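Local coordinates for protein purine nucleoside phosphorylase (Schistosoma mansoni, PDB 5KO6) that catalyses the reversible phosphorolysis of purine nucleosides such as inosine and guanosine, releasing the free base and ribose 1-phosphate, at residues I29-G34 / V112-N117; L40-E45 / A82-L87; F131-G136 / L238-I243. All coordinates share one frame; numbering follows the deposited sequence.

Overall arrangement
All three contacts reach one mixed sheet, and together they step across it. Contact 1 lies nearest the centre of the chain and joins parallel strands; contact 3 is equally buried but pairs antiparallel strands. Strand 236-246 runs beside strand 112-121, so contacts 1 and 3 join directly, through side chains as well as main chain. Contact 2, nested in the loop closed by contact 1, differs in kind: a short helical turn packs on strand 78-84 with no clear direct hydrogen bond, and its outer edge carries charged and amide groups near solvent. Contacts 1 and 2 both reach the ribose 1-phosphate, whereas contact 3 does not touch it.

Contact 1: residues I29-G34 / V112-N117; sequences IGIICG and VLLITN. With R1P (1-O-phosphono-alpha-D-ribofuranose), chain C.
Ile29-Ile32 and Val112-Asn117 pair as parallel strands, their axes 4.6 Å apart and 17° from alignment, with main-chain bonds running back and forth from Gly30 N to Val112 O, Leu114 N to Gly30 O, Ile32 N to Leu114 O and Thr116 N to Ile32 O. Past the last of these the pattern changes: Gly34 N donates to the hydroxyl Thr116 OG1 at 2.9 Å instead of to a main-chain oxygen. Thr116 reaches it because OG1 stands between its own N and carbonyl carbon (chi1 60°), where it also lies 3.4 Å from Cys33 CA.

On the face of Ile29, Ile31 and Leu114, branch methyls do the touching. Ile29 CG2 meets Leu114 CD1 at 4.1 Å, while Ile31 presents CG2 to Leu114 CB and sends its longer arm off toward strand 78-84. The other face carries Ile32 and Leu113. Leu113 CD1 packs 4.0 Å from Ile32 CD1 and also lies over the Gly30 peptide, 3.5 Å from Gly30 O, where no side chain intervenes. Phe277 and Ile281 of helix 259-283 cover Leu114 on one face of the sheet; Ala230 of helix 224-232 covers Leu113 on the other.

Ribose 1-phosphate sits at the carboxyl ends of these two parallel strands. The Asn117 amide has its partners in Ser241 and Thr223. Apolar packing along the strands thus gives way to the Gly34-Thr116 OG1 bond and then to carbons fitted against phosphate oxygens, Gly34 CA 3.3 Å from O3P and Asn117 CB 3.2 Å from O2P.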
ATOM      1  N   ILE A  29      10.004  19.819 -24.377  1.00 19.34           N
ATOM      2  CA  ILE A  29       8.719  19.428 -23.816  1.00 18.13           C
ATOM      3  C   ILE A  29       8.587  17.922 -23.967  1.00 19.64           C
ATOM      4  O   ILE A  29       8.953  17.363 -25.008  1.00 19.43           O
ATOM      5  CB  ILE A  29       7.565  20.150 -24.546  1.00 22.05           C
ATOM      6  CG1 ILE A  29       7.715  21.661 -24.404  1.00 21.60           C
ATOM      7  CG2 ILE A  29       6.195  19.690 -24.032  1.00 20.44           C
ATOM      8  CD1 ILE A  29       6.927  22.463 -25.429  1.00 23.67           C
ATOM      9  N   GLY A  30       8.092  17.260 -22.920  1.00 16.52           N
ATOM     10  CA  GLY A  30       7.775  15.844 -22.965  1.00 15.83           C
ATOM     11  C   GLY A  30       6.270  15.686 -22.910  1.00 16.16           C
ATOM     12  O   GLY A  30       5.576  16.516 -22.326  1.00 15.71           O
ATOM     13  N   ILE A  31       5.756  14.633 -23.549  1.00 16.02           N
ATOM     14  CA  ILE A  31       4.333  14.306 -23.478  1.00 16.31           C
ATOM     15  C   ILE A  31       4.135  12.817 -23.204  1.00 17.12           C
ATOM     16  O   ILE A  31       4.860  11.959 -23.724  1.00 17.11           O
ATOM     17  CB  ILE A  31       3.492  14.788 -24.689  1.00 19.85           C
ATOM     18  CG1 ILE A  31       3.809  13.990 -25.937  1.00 22.80           C
ATOM     19  CG2 ILE A  31       3.688  16.281 -24.946  1.00 21.74           C
ATOM     20  CD1 ILE A  31       2.912  14.339 -27.116  1.00 23.73           C
ATOM     21  N   ILE A  32       3.143  12.513 -22.373  1.00 14.65           N
ATOM     22  CA  ILE A  32       2.732  11.147 -22.065  1.00 14.13           C
ATOM     23  C   ILE A  32       1.221  11.154 -22.162  1.00 15.90           C
ATOM     24  O   ILE A  32       0.564  11.987 -21.528  1.00 18.44           O
ATOM     25  CB  ILE A  32       3.177  10.728 -20.650  1.00 14.82           C
ATOM     26  CG1 ILE A  32       4.710  10.720 -20.530  1.00 15.52           C
ATOM     27  CG2 ILE A  32       2.588   9.366 -20.294  1.00 17.55           C
ATOM     28  CD1 ILE A  32       5.211  10.481 -19.103  1.00 15.79           C
ATOM     29  N   CYS A  33       0.667  10.288 -23.006  1.00 17.58           N
ATOM     30  CA  CYS A  33      -0.734  10.386 -23.395  1.00 18.79           C
ATOM     31  C   CYS A  33      -1.542   9.209 -22.860  1.00 20.57           C
ATOM     32  O   CYS A  33      -1.048   8.078 -22.760  1.00 22.09           O
ATOM     33  CB  CYS A  33      -0.858  10.459 -24.918  1.00 23.54           C
ATOM     34  SG  CYS A  33       0.144  11.806 -25.626  1.00 27.31           S
ATOM     35  N   GLY A  34      -2.806   9.489 -22.535  1.00 18.66           N
ATOM     36  CA  GLY A  34      -3.676   8.508 -21.936  1.00 19.17           C
ATOM     37  C   GLY A  34      -4.222   7.511 -22.944  1.00 19.53           C
ATOM     38  O   GLY A  34      -3.982   7.591 -24.149  1.00 21.15           O
ATOM     39  N   VAL A 112       9.276  20.805 -19.330  1.00 19.00           N
ATOM     40  CA  VAL A 112       7.832  20.763 -19.112  1.00 19.26           C
ATOM     41  C   VAL A 112       7.324  19.419 -19.610  1.00 17.99           C
ATOM     42  O   VAL A 112       7.668  19.007 -20.724  1.00 18.69           O
ATOM     43  CB  VAL A 112       7.121  21.903 -19.866  1.00 20.66           C
ATOM     44  CG1 VAL A 112       5.609  21.758 -19.786  1.00 22.45           C
ATOM     45  CG2 VAL A 112       7.560  23.255 -19.329  1.00 21.20           C
ATOM     46  N   LEU A 113       6.523  18.738 -18.784  1.00 16.66           N
ATOM     47  CA  LEU A 113       5.907  17.455 -19.117  1.00 15.69           C
ATOM     48  C   LEU A 113       4.393  17.636 -19.125  1.00 17.81           C
ATOM     49  O   LEU A 113       3.812  18.081 -18.128  1.00 17.23           O
ATOM     50  CB  LEU A 113       6.330  16.384 -18.103  1.00 14.46           C
ATOM     51  CG  LEU A 113       5.722  14.989 -18.226  1.00 14.87           C
ATOM     52  CD1 LEU A 113       6.079  14.357 -19.571  1.00 17.24           C
ATOM     53  CD2 LEU A 113       6.196  14.107 -17.062  1.00 16.54           C
ATOM     54  N   LEU A 114       3.763  17.312 -20.256  1.00 16.70           N
ATOM     55  CA  LEU A 114       2.316  17.370 -20.404  1.00 15.24           C
ATOM     56  C   LEU A 114       1.771  15.950 -20.389  1.00 16.75           C
ATOM     57  O   LEU A 114       2.252  15.095 -21.138  1.00 16.67           O
ATOM     58  CB  LEU A 114       1.943  18.054 -21.721  1.00 17.09           C
ATOM     59  CG  LEU A 114       2.624  19.396 -22.013  1.00 17.98           C
ATOM     60  CD1 LEU A 114       2.173  19.921 -23.373  1.00 20.98           C
ATOM     61  CD2 LEU A 114       2.329  20.428 -20.912  1.00 17.95           C
ATOM     62  N   ILE A 115       0.766  15.699 -19.552  1.00 14.34           N
ATOM     63  CA  ILE A 115       0.254  14.355 -19.315  1.00 15.32           C
ATOM     64  C   ILE A 115      -1.259  14.360 -19.467  1.00 16.66           C
ATOM     65  O   ILE A 115      -1.938  15.257 -18.959  1.00 17.47           O
ATOM     66  CB  ILE A 115       0.624  13.874 -17.899  1.00 15.03           C
ATOM     67  CG1 ILE A 115       2.130  13.965 -17.659  1.00 17.24           C
ATOM     68  CG2 ILE A 115       0.131  12.436 -17.687  1.00 17.33           C
ATOM     69  CD1 ILE A 115       2.519  13.638 -16.222  1.00 19.50           C
ATOM     70  N   THR A 116      -1.793  13.352 -20.166  1.00 15.83           N
ATOM     71  CA  THR A 116      -3.227  13.085 -20.138  1.00 15.55           C
ATOM     72  C   THR A 116      -3.491  11.684 -19.603  1.00 14.87           C
ATOM     73  O   THR A 116      -2.632  10.800 -19.654  1.00 16.74           O
ATOM     74  CB  THR A 116      -3.900  13.255 -21.505  1.00 16.78           C
ATOM     75  OG1 THR A 116      -3.324  12.358 -22.470  1.00 16.56           O
ATOM     76  CG2 THR A 116      -3.757  14.697 -21.990  1.00 16.33           C
ATOM     77  N   ASN A 117      -4.704  11.489 -19.093  1.00 14.64           N
ATOM     78  CA  ASN A 117      -5.145  10.169 -18.666  1.00 14.05           C
ATOM     79  C   ASN A 117      -6.659  10.093 -18.780  1.00 14.17           C
ATOM     80  O   ASN A 117      -7.340  11.112 -18.907  1.00 15.13           O
ATOM     81  CB  ASN A 117      -4.694   9.846 -17.226  1.00 14.66           C
ATOM     82  CG  ASN A 117      -5.290  10.796 -16.187  1.00 15.46           C
ATOM     83  OD1 ASN A 117      -6.506  10.851 -15.984  1.00 16.44           O
ATOM     84  ND2 ASN A 117      -4.423  11.539 -15.506  1.00 18.79           N
TER
HETATM   85  C5  R1P C 302      -8.379   1.791 -17.527  0.75 22.08           C
HETATM   86  O5  R1P C 302      -9.501   1.916 -18.338  0.75 20.26           O
HETATM   87  C4  R1P C 302      -7.166   2.453 -18.177  0.75 25.05           C
HETATM   88  O4  R1P C 302      -7.450   3.719 -18.435  0.75 27.28           O
HETATM   89  C1  R1P C 302      -6.355   4.593 -17.666  0.75 30.75           C
HETATM   90  C2  R1P C 302      -6.056   3.860 -16.573  0.75 32.14           C
HETATM   91  O2  R1P C 302      -4.768   4.275 -15.972  0.75 31.53           O
HETATM   92  C3  R1P C 302      -5.954   2.473 -17.162  0.75 28.07           C
HETATM   93  O3  R1P C 302      -4.760   2.323 -17.798  0.75 21.01           O
HETATM   94  O1  R1P C 302      -5.271   4.702 -18.478  0.75 21.19           O
HETATM   95  P   R1P C 302      -4.471   6.130 -18.520  0.75 18.86           P
HETATM   96  O1P R1P C 302      -3.101   5.845 -19.095  0.75 20.10           O
HETATM   97  O2P R1P C 302      -4.394   6.631 -17.100  0.75 20.71           O
HETATM   98  O3P R1P C 302      -5.256   7.022 -19.415  0.75 17.99           O

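Contact 2: residues L40-E45 / A82-L87. With R1P (1-O-phosphono-alpha-D-ribofuranose), chain C.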
ATOM      1  N   LEU A  40      -1.896  12.820 -31.274  1.00 27.52           N
ATOM      2  CA  LEU A  40      -0.928  13.902 -31.454  1.00 29.18           C
ATOM      3  C   LEU A  40       0.464  13.370 -31.767  1.00 31.69           C
ATOM      4  O   LEU A  40       1.201  13.981 -32.551  1.00 34.19           O
ATOM      5  CB  LEU A  40      -0.877  14.796 -30.215  1.00 28.42           C
ATOM      6  CG  LEU A  40       0.062  16.008 -30.302  1.00 30.88           C
ATOM      7  CD1 LEU A  40      -0.338  16.928 -31.449  1.00 34.71           C
ATOM      8  CD2 LEU A  40       0.091  16.768 -28.984  1.00 28.72           C
ATOM      9  N   ILE A  41       0.835  12.230 -31.177  1.00 27.35           N
ATOM     10  CA  ILE A  41       2.148  11.643 -31.433  1.00 29.73           C
ATOM     11  C   ILE A  41       2.308  11.303 -32.909  1.00 34.15           C
ATOM     12  O   ILE A  41       3.396  11.446 -33.480  1.00 35.56           O
ATOM     13  CB  ILE A  41       2.368  10.412 -30.534  1.00 28.87           C
ATOM     14  CG1 ILE A  41       2.235  10.795 -29.065  1.00 24.92           C
ATOM     15  CG2 ILE A  41       3.736   9.795 -30.794  1.00 32.84           C
ATOM     16  CD1 ILE A  41       2.336   9.600 -28.105  1.00 26.28           C
ATOM     17  N   GLU A  42       1.230  10.849 -33.549  1.00 36.93           N
ATOM     18  CA  GLU A  42       1.275  10.544 -34.974  1.00 41.91           C
ATOM     19  C   GLU A  42       1.379  11.791 -35.843  1.00 40.68           C
ATOM     20  O   GLU A  42       1.695  11.671 -37.033  1.00 46.51           O
ATOM     21  CB  GLU A  42       0.046   9.724 -35.375  1.00 50.21           C
ATOM     22  CG  GLU A  42       0.381   8.381 -35.999  1.00 60.49           C
ATOM     23  CD  GLU A  42       1.012   7.422 -35.007  1.00 67.81           C
ATOM     24  OE1 GLU A  42       0.306   6.986 -34.073  1.00 70.61           O
ATOM     25  OE2 GLU A  42       2.215   7.112 -35.153  1.00 70.39           O
ATOM     26  N   GLU A  43       1.124  12.974 -35.286  1.00 36.59           N
ATOM     27  CA  GLU A  43       1.206  14.226 -36.026  1.00 39.37           C
ATOM     28  C   GLU A  43       2.452  15.037 -35.679  1.00 38.13           C
ATOM     29  O   GLU A  43       2.559  16.197 -36.087  1.00 41.93           O
ATOM     30  CB  GLU A  43      -0.057  15.060 -35.804  1.00 44.51           C
ATOM     31  CG  GLU A  43      -1.347  14.391 -36.267  1.00 51.92           C
ATOM     32  CD  GLU A  43      -1.518  14.420 -37.772  1.00 66.46           C
ATOM     33  OE1 GLU A  43      -2.202  13.523 -38.311  1.00 74.01           O
ATOM     34  OE2 GLU A  43      -0.971  15.339 -38.420  1.00 71.22           O
ATOM     35  N   ILE A  44       3.390  14.459 -34.927  1.00 33.41           N
ATOM     36  CA  ILE A  44       4.669  15.119 -34.703  1.00 30.39           C
ATOM     37  C   ILE A  44       5.383  15.274 -36.039  1.00 32.29           C
ATOM     38  O   ILE A  44       5.459  14.329 -36.835  1.00 33.46           O
ATOM     39  CB  ILE A  44       5.512  14.315 -33.701  1.00 27.14           C
ATOM     40  CG1 ILE A  44       4.876  14.335 -32.306  1.00 25.75           C
ATOM     41  CG2 ILE A  44       6.914  14.887 -33.610  1.00 26.22           C
ATOM     42  CD1 ILE A  44       5.520  13.365 -31.312  1.00 25.41           C
ATOM     43  N   GLU A  45       5.900  16.472 -36.298  1.00 32.29           N
ATOM     44  CA  GLU A  45       6.526  16.773 -37.574  1.00 35.48           C
ATOM     45  C   GLU A  45       8.003  16.407 -37.555  1.00 34.79           C
ATOM     46  O   GLU A  45       8.669  16.478 -36.516  1.00 33.54           O
ATOM     47  CB  GLU A  45       6.374  18.255 -37.910  1.00 38.49           C
ATOM     48  CG  GLU A  45       4.941  18.752 -37.842  1.00 41.94           C
ATOM     49  CD  GLU A  45       4.810  20.191 -38.289  1.00 47.35           C
ATOM     50  OE1 GLU A  45       5.162  20.490 -39.452  1.00 51.38           O
ATOM     51  OE2 GLU A  45       4.362  21.025 -37.476  1.00 47.73           O
ATOM     52  N   ALA A  82       7.870  12.290 -27.006  1.00 18.83           N
ATOM     53  CA  ALA A  82       6.673  11.611 -26.522  1.00 18.49           C
ATOM     54  C   ALA A  82       6.982  10.161 -26.182  1.00 20.08           C
ATOM     55  O   ALA A  82       7.771   9.503 -26.875  1.00 19.83           O
ATOM     56  CB  ALA A  82       5.581  11.624 -27.597  1.00 18.86           C
ATOM     57  N   MET A  83       6.346   9.662 -25.124  1.00 18.20           N
ATOM     58  CA  MET A  83       6.305   8.227 -24.860  1.00 18.13           C
ATOM     59  C   MET A  83       5.076   7.669 -25.562  1.00 19.23           C
ATOM     60  O   MET A  83       3.946   8.030 -25.222  1.00 20.72           O
ATOM     61  CB  MET A  83       6.239   7.950 -23.364  1.00 17.19           C
ATOM     62  CG  MET A  83       7.511   8.342 -22.646  1.00 19.05           C
ATOM     63  SD  MET A  83       7.616   7.845 -20.914  1.00 19.25           S
ATOM     64  CE  MET A  83       7.943   6.084 -21.073  1.00 19.53           C
ATOM     65  N   GLN A  84       5.293   6.810 -26.554  1.00 18.71           N
ATOM     66  CA  GLN A  84       4.198   6.151 -27.267  1.00 18.62           C
ATOM     67  C   GLN A  84       4.085   4.744 -26.682  1.00 19.90           C
ATOM     68  O   GLN A  84       4.843   3.846 -27.053  1.00 20.20           O
ATOM     69  CB  GLN A  84       4.474   6.119 -28.763  1.00 19.99           C
ATOM     70  CG  GLN A  84       3.323   5.566 -29.569  1.00 22.58           C
ATOM     71  CD  GLN A  84       3.600   5.627 -31.042  1.00 26.43           C
ATOM     72  OE1 GLN A  84       4.640   5.169 -31.511  1.00 26.16           O
ATOM     73  NE2 GLN A  84       2.678   6.217 -31.787  1.00 28.35           N
ATOM     74  N   GLY A  85       3.131   4.555 -25.783  1.00 21.09           N
ATOM     75  CA  GLY A  85       3.077   3.328 -25.013  1.00 22.80           C
ATOM     76  C   GLY A  85       3.528   3.603 -23.595  1.00 22.66           C
ATOM     77  O   GLY A  85       4.698   3.431 -23.245  1.00 25.62           O
ATOM     78  N   ARG A  86       2.592   4.057 -22.779  1.00 21.73           N
ATOM     79  CA  ARG A  86       2.882   4.481 -21.419  1.00 21.09           C
ATOM     80  C   ARG A  86       3.156   3.272 -20.526  1.00 19.82           C
ATOM     81  O   ARG A  86       2.599   2.191 -20.718  1.00 19.77           O
ATOM     82  CB  ARG A  86       1.655   5.230 -20.914  1.00 26.42           C
ATOM     83  CG  ARG A  86       1.633   5.536 -19.468  1.00 25.60           C
ATOM     84  CD  ARG A  86       0.328   6.222 -19.189  1.00 29.72           C
ATOM     85  NE  ARG A  86       0.488   7.333 -18.272  1.00 19.63           N
ATOM     86  CZ  ARG A  86      -0.383   8.322 -18.169  1.00 21.02           C
ATOM     87  NH1 ARG A  86      -1.476   8.335 -18.931  1.00 21.05           N
ATOM     88  NH2 ARG A  86      -0.151   9.297 -17.306  1.00 24.07           N
ATOM     89  N   LEU A  87       4.043   3.453 -19.551  1.00 18.36           N
ATOM     90  CA  LEU A  87       4.305   2.409 -18.565  1.00 16.27           C
ATOM     91  C   LEU A  87       3.401   2.629 -17.356  1.00 13.02           C
ATOM     92  O   LEU A  87       3.477   3.677 -16.705  1.00 15.96           O
ATOM     93  CB  LEU A  87       5.762   2.467 -18.110  1.00 17.83           C
ATOM     94  CG  LEU A  87       6.799   2.470 -19.223  1.00 25.42           C
ATOM     95  CD1 LEU A  87       8.188   2.603 -18.614  1.00 26.70           C
ATOM     96  CD2 LEU A  87       6.672   1.202 -20.012  1.00 26.44           C
TER
HETATM   97  C5  R1P C 302      -8.379   1.791 -17.527  0.75 22.08           C
HETATM   98  O5  R1P C 302      -9.501   1.916 -18.338  0.75 20.26           O
HETATM   99  C4  R1P C 302      -7.166   2.453 -18.177  0.75 25.05           C
HETATM  100  O4  R1P C 302      -7.450   3.719 -18.435  0.75 27.28           O
HETATM  101  C1  R1P C 302      -6.355   4.593 -17.666  0.75 30.75           C
HETATM  102  C2  R1P C 302      -6.056   3.860 -16.573  0.75 32.14           C
HETATM  103  O2  R1P C 302      -4.768   4.275 -15.972  0.75 31.53           O
HETATM  104  C3  R1P C 302      -5.954   2.473 -17.162  0.75 28.07           C
HETATM  105  O3  R1P C 302      -4.760   2.323 -17.798  0.75 21.01           O
HETATM  106  O1  R1P C 302      -5.271   4.702 -18.478  0.75 21.19           O
HETATM  107  P   R1P C 302      -4.471   6.130 -18.520  0.75 18.86           P
HETATM  108  O1P R1P C 302      -3.101   5.845 -19.095  0.75 20.10           O
HETATM  109  O2P R1P C 302      -4.394   6.631 -17.100  0.75 20.71           O
HETATM  110  O3P R1P C 302      -5.256   7.022 -19.415  0.75 17.99           O
HETATM  111  O   HOH W   1       4.574   4.971 -34.232  1.00 38.41           O
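Ile41 drops from the helical turn onto strand 78-84 and makes most of this contact with its three outer carbons. Its CB points toward the strand and divides into two branches. CG1, beside the backbone N, rests on Ala82 CB at 3.7 Å; CD1, at the end of the extended branch, passes Ala82 CB and stops 3.7 Å from Met83 O; CG2, the other branch, faces Gln84 NE2 at 3.9 Å. The methyl of Ala82 is therefore met by both arms of Ile41, and Ile44 CD1 adds a further touch at 4.1 Å.

Outside this apolar patch the contact turns polar. Gln84 extends from the strand, CG opposite its N (chi1 -175°), and crosses the bent Glu42 side chain at about a right angle, with amide and carboxylate planes 28° apart. A water joins the two groups: it donates to Gln84 OE1 at 2.7 Å and, weakly, to Glu42 OE2. Gln84 OE1 is also hydrogen-bonded to Asn69, and Glu42 OE2 forms a salt bridge with Arg47.

Beyond the strand, Arg86 turns toward the active site. Its NH1 makes a weak hydrogen bond to O1P of ribose 1-phosphate at 3.0 Å, bent to 121° at the hydrogen, and also donates to Thr116 O, while NH2 forms a salt bridge with Glu226.

The helical turn 39-42 thus lies against one face of the sheet, where Ile41 also touches Ile31 of strand 29-32 and Val71 of strand 69-75; Met83 faces away from the turn and packs against Pro101 and Met105 of helix 95-108.

Contact 3: residues F131-G136 / L238-I243; sequences FVLIKG and LAVSLI
Ser241 O accepts the shortest direct bond between the two strands, from Val132 N at 2.8 Å with the donor in the carbonyl plane, and it also receives a CA-H contact from Phe131. The return bond, Ser241 N to Val132 O, completes an antiparallel hydrogen-bonded pair, and Ile134 N continues the pattern to Ala239 O with an angle of 169° at the hydrogen. The return link of this last pair, between Ala239 N and Ile134 O, is made through a water: it accepts a hydrogen bond from Ala239 N and lies 2.7 Å from Ile134 O.

The face of Phe131, Leu133, Val240 and Leu242 is apolar. Leu242 CD1 comes to Phe131 CE1 at 3.8 Å, approaching the ring obliquely, while Ser241 O lies at the ring's edge near its plane. Val240 spreads its two methyls between neighbours: CG1 touches Phe131 CB at 4.1 Å, and CG2 meets Leu133 CD2 with the two side chains side by side and pointing the same way. Helix 259-283 covers this face, where Phe131 also meets the ring of Trp276 at about 60°.

The reverse face mixes apolar and polar groups. Val132 CG2 packs on Ile243 CD1 at 3.8 Å. Ile134 folds its arm back along the partner strand, a bend at chi2 (-47°) carrying CD1 to 3.7 Å from Ser241 OG. That hydroxyl is not left to the hydrocarbon, for it is hydrogen-bonded to Asn117 OD1 on the adjoining strand. Ser241 is thus tied through its backbone to strand 131-139 and through its side chain to Asn117, whose CB borders the phosphate, consistent with a second-shell role in holding the wall of the active site.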
ATOM      1  N   PHE A 131     -13.222  17.332 -18.882  1.00 17.33           N
ATOM      2  CA  PHE A 131     -11.792  17.390 -18.604  1.00 16.32           C
ATOM      3  C   PHE A 131     -11.566  17.952 -17.207  1.00 17.67           C
ATOM      4  O   PHE A 131     -12.254  18.886 -16.788  1.00 19.21           O
ATOM      5  CB  PHE A 131     -11.087  18.318 -19.594  1.00 17.76           C
ATOM      6  CG  PHE A 131     -11.236  17.910 -21.030  1.00 19.94           C
ATOM      7  CD1 PHE A 131     -10.643  16.753 -21.507  1.00 19.95           C
ATOM      8  CD2 PHE A 131     -11.933  18.705 -21.908  1.00 22.13           C
ATOM      9  CE1 PHE A 131     -10.779  16.390 -22.838  1.00 19.30           C
ATOM     10  CE2 PHE A 131     -12.058  18.357 -23.246  1.00 22.81           C
ATOM     11  CZ  PHE A 131     -11.479  17.201 -23.703  1.00 21.59           C
ATOM     12  N   VAL A 132     -10.587  17.404 -16.497  1.00 16.42           N
ATOM     13  CA  VAL A 132     -10.205  17.901 -15.178  1.00 16.83           C
ATOM     14  C   VAL A 132      -8.725  18.264 -15.196  1.00 16.12           C
ATOM     15  O   VAL A 132      -7.865  17.399 -15.413  1.00 16.58           O
ATOM     16  CB  VAL A 132     -10.503  16.876 -14.077  1.00 16.37           C
ATOM     17  CG1 VAL A 132     -10.057  17.415 -12.713  1.00 18.65           C
ATOM     18  CG2 VAL A 132     -11.990  16.557 -14.063  1.00 19.54           C
ATOM     19  N   LEU A 133      -8.429  19.538 -14.977  1.00 16.49           N
ATOM     20  CA  LEU A 133      -7.055  19.963 -14.748  1.00 15.55           C
ATOM     21  C   LEU A 133      -6.657  19.523 -13.345  1.00 16.49           C
ATOM     22  O   LEU A 133      -7.295  19.923 -12.368  1.00 18.18           O
ATOM     23  CB  LEU A 133      -6.980  21.485 -14.842  1.00 16.43           C
ATOM     24  CG  LEU A 133      -7.532  22.122 -16.125  1.00 17.91           C
ATOM     25  CD1 LEU A 133      -7.387  23.638 -16.075  1.00 19.66           C
ATOM     26  CD2 LEU A 133      -6.826  21.550 -17.336  1.00 20.35           C
ATOM     27  N   ILE A 134      -5.616  18.708 -13.235  1.00 15.18           N
ATOM     28  CA  ILE A 134      -5.259  18.143 -11.934  1.00 14.62           C
ATOM     29  C   ILE A 134      -4.485  19.189 -11.144  1.00 16.79           C
ATOM     30  O   ILE A 134      -3.480  19.723 -11.623  1.00 17.10           O
ATOM     31  CB  ILE A 134      -4.452  16.850 -12.094  1.00 13.35           C
ATOM     32  CG1 ILE A 134      -5.286  15.817 -12.844  1.00 16.87           C
ATOM     33  CG2 ILE A 134      -4.040  16.315 -10.726  1.00 15.18           C
ATOM     34  CD1 ILE A 134      -6.697  15.664 -12.334  1.00 23.33           C
ATOM     35  N   LYS A 135      -4.967  19.504  -9.938  1.00 14.94           N
ATOM     36  CA  LYS A 135      -4.337  20.514  -9.100  1.00 15.38           C
ATOM     37  C   LYS A 135      -3.664  19.936  -7.867  1.00 17.39           C
ATOM     38  O   LYS A 135      -2.996  20.683  -7.146  1.00 17.97           O
ATOM     39  CB  LYS A 135      -5.357  21.586  -8.671  1.00 19.46           C
ATOM     40  CG  LYS A 135      -6.454  21.054  -7.760  1.00 26.25           C
ATOM     41  CD  LYS A 135      -7.404  22.164  -7.329  1.00 38.76           C
ATOM     42  CE  LYS A 135      -8.495  21.624  -6.418  1.00 52.79           C
ATOM     43  NZ  LYS A 135      -9.464  22.684  -6.025  1.00 62.94           N
ATOM     44  N   GLY A 136      -3.844  18.649  -7.605  1.00 16.15           N
ATOM     45  CA  GLY A 136      -3.218  17.964  -6.485  1.00 15.27           C
ATOM     46  C   GLY A 136      -3.611  16.507  -6.544  1.00 14.95           C
ATOM     47  O   GLY A 136      -4.380  16.087  -7.416  1.00 15.77           O
ATOM     48  N   LEU A 238       1.850  19.659 -16.364  1.00 16.83           N
ATOM     49  CA  LEU A 238       0.413  19.832 -16.518  1.00 15.32           C
ATOM     50  C   LEU A 238      -0.183  18.447 -16.725  1.00 16.56           C
ATOM     51  O   LEU A 238       0.287  17.698 -17.586  1.00 16.39           O
ATOM     52  CB  LEU A 238       0.106  20.677 -17.753  1.00 15.60           C
ATOM     53  CG  LEU A 238      -1.376  20.733 -18.136  1.00 16.41           C
ATOM     54  CD1 LEU A 238      -2.198  21.530 -17.105  1.00 18.20           C
ATOM     55  CD2 LEU A 238      -1.548  21.340 -19.522  1.00 19.53           C
ATOM     56  N   ALA A 239      -1.197  18.094 -15.937  1.00 14.00           N
ATOM     57  CA  ALA A 239      -1.856  16.796 -16.073  1.00 13.10           C
ATOM     58  C   ALA A 239      -3.354  17.011 -16.195  1.00 15.36           C
ATOM     59  O   ALA A 239      -3.948  17.748 -15.401  1.00 16.51           O
ATOM     60  CB  ALA A 239      -1.536  15.862 -14.888  1.00 14.71           C
ATOM     61  N   VAL A 240      -3.959  16.396 -17.212  1.00 14.28           N
ATOM     62  CA  VAL A 240      -5.374  16.572 -17.515  1.00 14.53           C
ATOM     63  C   VAL A 240      -6.029  15.200 -17.576  1.00 14.98           C
ATOM     64  O   VAL A 240      -5.567  14.317 -18.308  1.00 17.08           O
ATOM     65  CB  VAL A 240      -5.575  17.317 -18.845  1.00 14.28           C
ATOM     66  CG1 VAL A 240      -7.058  17.486 -19.124  1.00 17.17           C
ATOM     67  CG2 VAL A 240      -4.865  18.666 -18.796  1.00 17.43           C
ATOM     68  N   SER A 241      -7.091  15.015 -16.804  1.00 13.21           N
ATOM     69  CA  SER A 241      -7.878  13.791 -16.846  1.00 13.49           C
ATOM     70  C   SER A 241      -9.077  13.988 -17.759  1.00 13.61           C
ATOM     71  O   SER A 241      -9.736  15.029 -17.715  1.00 17.25           O
ATOM     72  CB  SER A 241      -8.403  13.427 -15.459  1.00 14.19           C
ATOM     73  OG  SER A 241      -7.386  12.890 -14.629  1.00 14.92           O
ATOM     74  N   LEU A 242      -9.347  12.990 -18.591  1.00 14.07           N
ATOM     75  CA  LEU A 242     -10.594  12.901 -19.334  1.00 14.78           C
ATOM     76  C   LEU A 242     -11.500  11.937 -18.581  1.00 14.16           C
ATOM     77  O   LEU A 242     -11.099  10.811 -18.281  1.00 14.64           O
ATOM     78  CB  LEU A 242     -10.324  12.381 -20.745  1.00 15.29           C
ATOM     79  CG  LEU A 242     -11.549  12.004 -21.588  1.00 15.02           C
ATOM     80  CD1 LEU A 242     -12.528  13.169 -21.738  1.00 16.18           C
ATOM     81  CD2 LEU A 242     -11.068  11.530 -22.962  1.00 18.12           C
ATOM     82  N   ILE A 243     -12.707  12.382 -18.259  1.00 15.32           N
ATOM     83  CA  ILE A 243     -13.594  11.609 -17.397  1.00 15.03           C
ATOM     84  C   ILE A 243     -14.335  10.575 -18.232  1.00 15.58           C
ATOM     85  O   ILE A 243     -15.111  10.928 -19.127  1.00 15.64           O
ATOM     86  CB  ILE A 243     -14.575  12.543 -16.678  1.00 15.19           C
ATOM     87  CG1 ILE A 243     -13.805  13.569 -15.848  1.00 17.15           C
ATOM     88  CG2 ILE A 243     -15.543  11.739 -15.825  1.00 16.02           C
ATOM     89  CD1 ILE A 243     -12.872  12.950 -14.826  1.00 17.57           C
TER
HETATM   90  O   HOH W   2      -2.030  19.948 -13.907  1.00 16.80           O